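Local coordinates for protein group II chitinase (Ostrinia furnacalis, PDB 6JAV) that probably hydrolyses internal bonds of chitin through family 18 glycosidase domains, one of which forms this chain and holds a piperidine-thienopyridine inhibitor, at residues K206-V211 and L265-S270; P305-G310 and V325-K330; S167-P172 and A194-D199. One frame throughout, in Å; residues are numbered along the deposited sequence.

Three contacts trace a path from the barrel of a family 18 glycosidase to its periphery. Interaction 3 comes first along the chain and joins strands 165-170 and 192-195 near the centre of the fold. Interaction 1 follows, pairing residues 265-270 with the loop that leaves strand 192-195, and interaction 2 closes the series by setting 305-310 against helix 325-337. The centres of interactions 1 and 3 lie about 22 Å apart, yet Val211 packs on Asp199 of the inhibitor pocket. Interactions 1 and 2, about 19 Å between centres, meet where His210 packs on Met309 and Gly310. Interactions 2 and 3 do not touch. The loop 206-211 thus bridges the barrel core and the outlying segments.

Interaction 1. Residues K206-V211 and L265-S270; sequences KKTGHV and LNIPVS
Lys207 and Pro268 form a single beta bridge between the loop that follows barrel strand 192-195 and the segment leading into strand 269-270, the two running in roughly opposite directions. Thr208 carries three of the six hydrogen bonds. Its N donates to Ile267 O (2.9 Å) and its O accepts the N-H of Asn266. With chi1 at 59°, OG1 sits between the backbone N and the carbonyl carbon, where it accepts the N-H of Ile267 (N to OG1 3.1 Å) in a fairly straight bond (162° at the hydrogen); the same hydroxyl is also bonded to Gly264 O. Thr208 CG2, anti to the carbonyl carbon, lies 3.5 Å from Val269 CG2 and close to Ile267 CG1, and the side chain also packs on Ile257 of strand 244-257. At the far end Val269 N donates to Lys206 O (3.0 Å), and the bent chain of Lys206 folds back until NZ reaches Val269 O at 3.0 Å, with a weak bond to Ser270 O. Lys207 instead extends past Asn266, its NZ forming a salt bridge with Asp221. Such a lacing of a barrel loop to residues inserted between the last two barrel strands is consistent with the insertion domain of many family 18 chitinases.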
loop_
_atom_site.group_PDB
_atom_site.type_symbol
_atom_site.label_atom_id
_atom_site.label_comp_id
_atom_site.label_asym_id
_atom_site.label_seq_id
_atom_site.Cartn_x
_atom_site.Cartn_y
_atom_site.Cartn_z
ATOM N N LYS A 206 -3.785 14.372 15.585
ATOM C CA LYS A 206 -4.468 15.548 16.135
ATOM C C LYS A 206 -3.958 16.864 15.553
ATOM O O LYS A 206 -4.201 17.945 16.118
ATOM C CB LYS A 206 -4.461 15.569 17.671
ATOM C CG LYS A 206 -4.963 14.277 18.310
ATOM C CD LYS A 206 -6.335 13.889 17.818
ATOM C CE LYS A 206 -7.377 14.918 18.228
ATOM N NZ LYS A 206 -8.494 15.027 17.246
ATOM N N LYS A 207 -3.264 16.811 14.423
ATOM C CA LYS A 207 -2.867 18.014 13.713
ATOM C C LYS A 207 -2.653 17.622 12.260
ATOM O O LYS A 207 -2.507 16.436 11.949
ATOM C CB LYS A 207 -1.617 18.660 14.326
ATOM C CG LYS A 207 -0.380 17.777 14.322
ATOM C CD LYS A 207 0.804 18.499 14.981
ATOM C CE LYS A 207 2.093 17.718 14.825
ATOM N NZ LYS A 207 3.136 18.294 15.719
ATOM N N THR A 208 -2.669 18.616 11.374
ATOM C CA THR A 208 -2.542 18.327 9.943
ATOM C C THR A 208 -1.116 17.933 9.589
ATOM O O THR A 208 -0.144 18.373 10.213
ATOM C CB THR A 208 -2.964 19.531 9.097
ATOM O OG1 THR A 208 -2.157 20.671 9.430
ATOM C CG2 THR A 208 -4.434 19.839 9.314
ATOM N N GLY A 209 -0.995 17.088 8.572
ATOM C CA GLY A 209 0.306 16.703 8.050
ATOM C C GLY A 209 0.092 15.966 6.748
ATOM O O GLY A 209 -1.046 15.657 6.368
ATOM N N HIS A 210 1.198 15.697 6.058
ATOM C CA HIS A 210 1.107 15.065 4.746
ATOM C C HIS A 210 1.070 13.543 4.835
ATOM O O HIS A 210 1.899 12.936 5.512
ATOM C CB HIS A 210 2.240 15.491 3.817
ATOM C CG HIS A 210 1.863 15.346 2.392
ATOM N ND1 HIS A 210 1.912 14.132 1.725
ATOM C CD2 HIS A 210 1.338 16.237 1.521
ATOM C CE1 HIS A 210 1.458 14.294 0.497
ATOM N NE2 HIS A 210 1.095 15.564 0.347
ATOM N N VAL A 211 0.133 12.928 4.096
ATOM C CA VAL A 211 0.052 11.465 4.017
ATOM C C VAL A 211 1.397 10.804 3.687
ATOM O O VAL A 211 1.676 9.691 4.150
ATOM C CB VAL A 211 -1.076 11.050 3.043
ATOM C CG1 VAL A 211 -0.848 11.561 1.628
ATOM C CG2 VAL A 211 -1.265 9.509 3.057
ATOM N N LEU A 265 0.260 23.433 7.607
ATOM C CA LEU A 265 0.718 22.179 8.188
ATOM C C LEU A 265 0.762 22.303 9.702
ATOM O O LEU A 265 0.942 23.397 10.246
ATOM C CB LEU A 265 2.134 21.859 7.699
ATOM C CG LEU A 265 2.366 21.497 6.234
ATOM C CD1 LEU A 265 3.869 21.363 5.976
ATOM C CD2 LEU A 265 1.615 20.212 5.863
ATOM N N ASN A 266 0.586 21.173 10.385
ATOM C CA ASN A 266 0.764 21.057 11.833
ATOM C C ASN A 266 -0.241 21.875 12.648
ATOM O O ASN A 266 0.032 22.216 13.806
ATOM C CB ASN A 266 2.207 21.351 12.259
ATOM C CG ASN A 266 3.204 20.474 11.532
ATOM O OD1 ASN A 266 3.077 19.251 11.533
ATOM N ND2 ASN A 266 4.178 21.089 10.884
ATOM N N ILE A 267 -1.405 22.179 12.087
ATOM C CA ILE A 267 -2.444 22.936 12.795
ATOM C C ILE A 267 -3.404 21.985 13.500
ATOM O O ILE A 267 -3.606 20.851 13.036
ATOM C CB ILE A 267 -3.205 23.883 11.851
ATOM C CG1 ILE A 267 -4.074 23.088 10.867
ATOM C CG2 ILE A 267 -2.245 24.819 11.106
ATOM C CD1 ILE A 267 -4.914 23.951 9.992
ATOM N N PRO A 268 -4.038 22.405 14.603
ATOM C CA PRO A 268 -4.871 21.482 15.382
ATOM C C PRO A 268 -6.066 20.938 14.612
ATOM O O PRO A 268 -6.720 21.642 13.836
ATOM C CB PRO A 268 -5.319 22.333 16.582
ATOM C CG PRO A 268 -4.226 23.320 16.736
ATOM C CD PRO A 268 -3.790 23.664 15.338
ATOM N N VAL A 269 -6.368 19.674 14.882
ATOM C CA VAL A 269 -7.415 18.929 14.203
ATOM C C VAL A 269 -8.303 18.276 15.252
ATOM O O VAL A 269 -7.810 17.745 16.253
ATOM C CB VAL A 269 -6.757 17.871 13.287
ATOM C CG1 VAL A 269 -7.690 16.683 13.044
ATOM C CG2 VAL A 269 -6.295 18.537 11.991
ATOM N N SER A 270 -9.615 18.321 15.028
ATOM C CA SER A 270 -10.571 17.747 15.962
ATOM C C SER A 270 -11.019 16.336 15.605
ATOM O O SER A 270 -11.453 15.603 16.499
ATOM C CB SER A 270 -11.800 18.656 16.100
ATOM O OG SER A 270 -12.496 18.776 14.875
#

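Interaction 2. Residues P305-G310 and V325-K330; sequences PYQRMG and VEIIKK
Lys330 reaches from the first turns of helix 325-337 toward the loop 305-310, and its chain crosses Gln307 obliquely. CB lies near the terminal amide of Gln307. CG is carried off the helix toward the loop, at 4.1 Å from Gln307 O. A bend at chi2 brings CD to about the same distance from the amide as CB. CE passes Gln307 O at 4.1 Å, and a last bend at chi4 (-73°) sets NZ where it donates to Gln307 O at 2.9 Å. The ammonium approaches from above the carbonyl plane, 47° out of it, and NZ also lies 3.5 Å from Gln307 CB.

Next to it on the helix, Ile327 lays hydrocarbon against the loop backbone, its CD1 3.5 Å from Gln307 O and near Met309 O, and its CG1 3.6 Å from Gly310 N. The branch methyl CG2 meets Gly310 CA at 3.8 Å; the isoleucine thus packs largely on backbone, with Gln307 CB beside CD1. On the other flank the Gln307 amide and the Glu326 carboxylate cross with their planes 55° apart; Glu326 OE2 also pairs with Lys303 in a salt bridge. Asp324 OD1 accepts the N-H of Ile327 at the helix start. The loop joins strands 300-302 and 312-315, between barrel strands 244-257 and 342-346 in sequence, and is probably part of the family 18 insertion domain.

Chemically, the contact combines one charged donor on a main-chain carbonyl with hydrocarbon packed against peptide groups. Lys330 would probably polarise the Gln307 peptide, while Glu326 would balance mainly Lys303.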
loop_
_atom_site.group_PDB
_atom_site.type_symbol
_atom_site.label_atom_id
_atom_site.label_comp_id
_atom_site.label_asym_id
_atom_site.label_seq_id
_atom_site.Cartn_x
_atom_site.Cartn_y
_atom_site.Cartn_z
ATOM N N PRO A 305 6.995 24.304 -3.011
ATOM C CA PRO A 305 7.879 24.656 -4.131
ATOM C C PRO A 305 9.180 23.870 -4.160
ATOM O O PRO A 305 9.774 23.725 -5.235
ATOM C CB PRO A 305 8.123 26.160 -3.911
ATOM C CG PRO A 305 7.965 26.339 -2.426
ATOM C CD PRO A 305 6.835 25.394 -2.037
ATOM N N TYR A 306 9.637 23.340 -3.021
ATOM C CA TYR A 306 10.818 22.483 -2.982
ATOM C C TYR A 306 10.487 21.011 -3.226
ATOM O O TYR A 306 11.406 20.184 -3.283
ATOM C CB TYR A 306 11.516 22.633 -1.630
ATOM C CG TYR A 306 12.178 23.995 -1.459
ATOM C CD1 TYR A 306 13.282 24.353 -2.218
ATOM C CD2 TYR A 306 11.683 24.911 -0.546
ATOM C CE1 TYR A 306 13.884 25.605 -2.070
ATOM C CE2 TYR A 306 12.279 26.159 -0.392
ATOM C CZ TYR A 306 13.382 26.488 -1.147
ATOM O OH TYR A 306 13.984 27.723 -1.011
ATOM N N GLN A 307 9.202 20.668 -3.358
ATOM C CA GLN A 307 8.801 19.307 -3.709
ATOM C C GLN A 307 9.359 18.278 -2.728
ATOM O O GLN A 307 9.831 17.212 -3.124
ATOM C CB GLN A 307 9.171 18.978 -5.149
ATOM C CG GLN A 307 8.400 19.783 -6.171
ATOM C CD GLN A 307 7.882 18.882 -7.231
ATOM O OE1 GLN A 307 6.745 18.419 -7.143
ATOM N NE2 GLN A 307 8.729 18.556 -8.214
ATOM N N ARG A 308 9.310 18.603 -1.438
ATOM C CA ARG A 308 9.591 17.611 -0.406
ATOM C C ARG A 308 8.355 16.788 -0.098
ATOM O O ARG A 308 8.462 15.702 0.487
ATOM C CB ARG A 308 10.047 18.302 0.882
ATOM C CG ARG A 308 11.273 19.191 0.654
ATOM C CD ARG A 308 11.373 20.266 1.699
ATOM N NE ARG A 308 10.325 21.262 1.559
ATOM C CZ ARG A 308 10.273 22.395 2.258
ATOM N NH1 ARG A 308 9.272 23.244 2.053
ATOM N NH2 ARG A 308 11.221 22.680 3.167
ATOM N N MET A 309 7.189 17.290 -0.482
ATOM C CA MET A 309 5.945 16.564 -0.277
ATOM C C MET A 309 4.957 17.098 -1.293
ATOM O O MET A 309 5.151 18.180 -1.872
ATOM C CB MET A 309 5.410 16.782 1.128
ATOM C CG MET A 309 5.044 18.259 1.401
ATOM S SD MET A 309 4.428 18.533 3.049
ATOM C CE MET A 309 5.926 18.435 4.050
ATOM N N GLY A 310 3.894 16.322 -1.507
ATOM C CA GLY A 310 2.823 16.712 -2.391
ATOM C C GLY A 310 1.941 17.805 -1.816
ATOM O O GLY A 310 2.218 18.388 -0.758
ATOM N N VAL A 325 0.283 14.595 -9.731
ATOM C CA VAL A 325 1.180 14.117 -10.782
ATOM C C VAL A 325 2.582 14.678 -10.593
ATOM O O VAL A 325 3.576 13.972 -10.802
ATOM C CB VAL A 325 0.600 14.451 -12.176
ATOM C CG1 VAL A 325 1.650 14.300 -13.243
ATOM C CG2 VAL A 325 -0.624 13.585 -12.432
ATOM N N GLU A 326 2.693 15.950 -10.197
ATOM C CA GLU A 326 4.018 16.550 -10.054
ATOM C C GLU A 326 4.867 15.798 -9.022
ATOM O O GLU A 326 6.020 15.423 -9.300
ATOM C CB GLU A 326 3.884 18.028 -9.683
ATOM C CG GLU A 326 5.217 18.748 -9.696
ATOM C CD GLU A 326 5.138 20.152 -9.125
ATOM O OE1 GLU A 326 5.526 21.100 -9.840
ATOM O OE2 GLU A 326 4.709 20.301 -7.958
ATOM N N ILE A 327 4.325 15.576 -7.819
ATOM C CA ILE A 327 5.135 14.900 -6.804
ATOM C C ILE A 327 5.366 13.436 -7.165
ATOM O O ILE A 327 6.416 12.871 -6.830
ATOM C CB ILE A 327 4.570 15.078 -5.382
ATOM C CG1 ILE A 327 5.649 14.841 -4.309
ATOM C CG2 ILE A 327 3.391 14.128 -5.137
ATOM C CD1 ILE A 327 6.754 15.902 -4.303
ATOM N N ILE A 328 4.416 12.807 -7.864
ATOM C CA ILE A 328 4.612 11.431 -8.310
ATOM C C ILE A 328 5.818 11.344 -9.234
ATOM O O ILE A 328 6.654 10.427 -9.109
ATOM C CB ILE A 328 3.318 10.923 -8.972
ATOM C CG1 ILE A 328 2.215 10.692 -7.922
ATOM C CG2 ILE A 328 3.602 9.689 -9.811
ATOM C CD1 ILE A 328 2.417 9.532 -6.956
ATOM N N LYS A 329 5.946 12.284 -10.179
ATOM C CA LYS A 329 7.114 12.268 -11.049
ATOM C C LYS A 329 8.399 12.418 -10.246
ATOM O O LYS A 329 9.402 11.741 -10.528
ATOM C CB LYS A 329 7.019 13.356 -12.122
ATOM C CG LYS A 329 5.936 13.096 -13.154
ATOM C CD LYS A 329 5.483 14.411 -13.765
ATOM C CE LYS A 329 4.916 14.241 -15.162
ATOM N NZ LYS A 329 4.959 15.534 -15.921
ATOM N N LYS A 330 8.388 13.285 -9.228
ATOM C CA LYS A 330 9.564 13.432 -8.370
ATOM C C LYS A 330 9.871 12.121 -7.637
ATOM O O LYS A 330 11.029 11.682 -7.560
ATOM C CB LYS A 330 9.320 14.568 -7.379
ATOM C CG LYS A 330 10.463 14.873 -6.441
ATOM C CD LYS A 330 11.403 15.902 -7.027
ATOM C CE LYS A 330 12.523 16.248 -6.055
ATOM N NZ LYS A 330 12.077 17.082 -4.919
#

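Interaction 3. Residues S167-P172 and A194-D199; sequences SAAVSP and AVMTYD
The ring of Pro172 rests on the carbonyl oxygen of Met196, with CG 3.1 Å from Met196 O and CD and CB also near it. The carbon of that same carbonyl lies over the centre of one face of the Tyr198 ring, 4.1 Å above its plane, so the Met196 carbonyl contacts both rings, its oxygen the proline and its carbon the tyrosine. Before this point the strands pair in parallel: Ala194 N donates to Ala168 O (2.8 Å), Val170 N to Ala194 O, and Met196 N to Val170 O at 2.9 Å with an angle of 168° at the hydrogen. Met196 then turns back over its partner strand. Its SD touches Ala169 CB at 3.9 Å, and the bend at chi3 (-77°) lays CE against Val170 O, 3.5 Å away. Inverse gamma turns centred on Met196 and Thr197 end the strand and lead to Asp199, which contacts the bound inhibitor. Val170 and Val195 meet through their CG2 atoms and share a face covered by Trp234 of helix 227-236, whereas Ala194 and Met196 pack on Met344 of strand 342-346. Within the family 18 TIM barrel, strand 165-170 is flanked by 122-126 and 192-195, and 192-195 in turn pairs with 244-257.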
loop_
_atom_site.group_PDB
_atom_site.type_symbol
_atom_site.label_atom_id
_atom_site.label_comp_id
_atom_site.label_asym_id
_atom_site.label_seq_id
_atom_site.Cartn_x
_atom_site.Cartn_y
_atom_site.Cartn_z
ATOM N N SER A 167 6.173 -12.236 -1.350
ATOM C CA SER A 167 6.471 -10.825 -1.116
ATOM C C SER A 167 5.822 -10.406 0.188
ATOM O O SER A 167 5.033 -11.146 0.775
ATOM C CB SER A 167 5.967 -9.940 -2.262
ATOM O OG SER A 167 4.581 -10.170 -2.492
ATOM N N ALA A 168 6.152 -9.199 0.644
ATOM C CA ALA A 168 5.474 -8.664 1.816
ATOM C C ALA A 168 5.316 -7.163 1.681
ATOM O O ALA A 168 6.181 -6.493 1.114
ATOM C CB ALA A 168 6.277 -8.935 3.112
ATOM N N ALA A 169 4.217 -6.643 2.226
ATOM C CA ALA A 169 4.045 -5.207 2.403
ATOM C C ALA A 169 4.469 -4.888 3.819
ATOM O O ALA A 169 4.064 -5.581 4.757
ATOM C CB ALA A 169 2.583 -4.814 2.199
ATOM N N VAL A 170 5.281 -3.845 3.982
ATOM C CA VAL A 170 5.963 -3.605 5.252
ATOM C C VAL A 170 5.873 -2.139 5.693
ATOM O O VAL A 170 5.708 -1.215 4.894
ATOM C CB VAL A 170 7.442 -4.036 5.185
ATOM C CG1 VAL A 170 7.563 -5.536 4.849
ATOM C CG2 VAL A 170 8.200 -3.176 4.179
ATOM N N SER A 171 6.027 -1.934 7.011
ATOM C CA SER A 171 5.914 -0.621 7.621
ATOM C C SER A 171 7.012 0.336 7.149
ATOM O O SER A 171 8.148 -0.078 6.906
ATOM C CB SER A 171 6.076 -0.780 9.135
ATOM O OG SER A 171 6.086 0.500 9.774
ATOM N N PRO A 172 6.711 1.633 7.078
ATOM C CA PRO A 172 7.747 2.650 6.850
ATOM C C PRO A 172 8.303 3.257 8.131
ATOM O O PRO A 172 9.170 4.136 8.038
ATOM C CB PRO A 172 6.946 3.727 6.091
ATOM C CG PRO A 172 5.614 3.733 6.819
ATOM C CD PRO A 172 5.355 2.239 7.097
ATOM N N ALA A 194 7.400 -4.515 -0.487
ATOM C CA ALA A 194 6.634 -3.326 -0.858
ATOM C C ALA A 194 6.591 -2.441 0.385
ATOM O O ALA A 194 5.849 -2.711 1.341
ATOM C CB ALA A 194 5.244 -3.724 -1.363
ATOM N N VAL A 195 7.411 -1.396 0.389
ATOM C CA VAL A 195 7.465 -0.524 1.552
ATOM C C VAL A 195 6.291 0.455 1.483
ATOM O O VAL A 195 6.126 1.188 0.498
ATOM C CB VAL A 195 8.802 0.216 1.650
ATOM C CG1 VAL A 195 8.856 0.993 2.971
ATOM C CG2 VAL A 195 9.973 -0.783 1.586
ATOM N N MET A 196 5.470 0.465 2.532
ATOM C CA MET A 196 4.256 1.284 2.544
ATOM C C MET A 196 4.612 2.704 2.993
ATOM O O MET A 196 4.271 3.138 4.101
ATOM C CB MET A 196 3.201 0.643 3.427
ATOM C CG MET A 196 2.732 -0.661 2.801
ATOM S SD MET A 196 1.335 -1.388 3.651
ATOM C CE MET A 196 2.265 -1.947 4.861
ATOM N N THR A 197 5.284 3.427 2.074
ATOM C CA THR A 197 5.765 4.806 2.280
ATOM C C THR A 197 4.608 5.797 2.186
ATOM O O THR A 197 4.599 6.724 1.354
ATOM C CB THR A 197 6.908 5.143 1.311
ATOM O OG1 THR A 197 6.656 4.520 0.039
ATOM C CG2 THR A 197 8.251 4.599 1.826
ATOM N N TYR A 198 3.624 5.616 3.055
ATOM C CA TYR A 198 2.459 6.481 3.134
ATOM C C TYR A 198 1.808 6.256 4.486
ATOM O O TYR A 198 2.242 5.420 5.285
ATOM C CB TYR A 198 1.478 6.253 1.959
ATOM C CG TYR A 198 1.184 4.792 1.625
ATOM C CD1 TYR A 198 0.434 4.004 2.470
ATOM C CD2 TYR A 198 1.685 4.218 0.457
ATOM C CE1 TYR A 198 0.171 2.656 2.150
ATOM C CE2 TYR A 198 1.416 2.878 0.133
ATOM C CZ TYR A 198 0.665 2.127 0.979
ATOM O OH TYR A 198 0.400 0.808 0.661
ATOM N N ASP A 199 0.756 7.029 4.745
ATOM C CA ASP A 199 0.128 7.080 6.070
ATOM C C ASP A 199 1.120 7.497 7.157
ATOM O O ASP A 199 0.990 7.081 8.310
ATOM C CB ASP A 199 -0.583 5.772 6.439
ATOM C CG ASP A 199 -1.800 5.517 5.583
ATOM O OD1 ASP A 199 -2.256 6.452 4.879
ATOM O OD2 ASP A 199 -2.275 4.360 5.586
#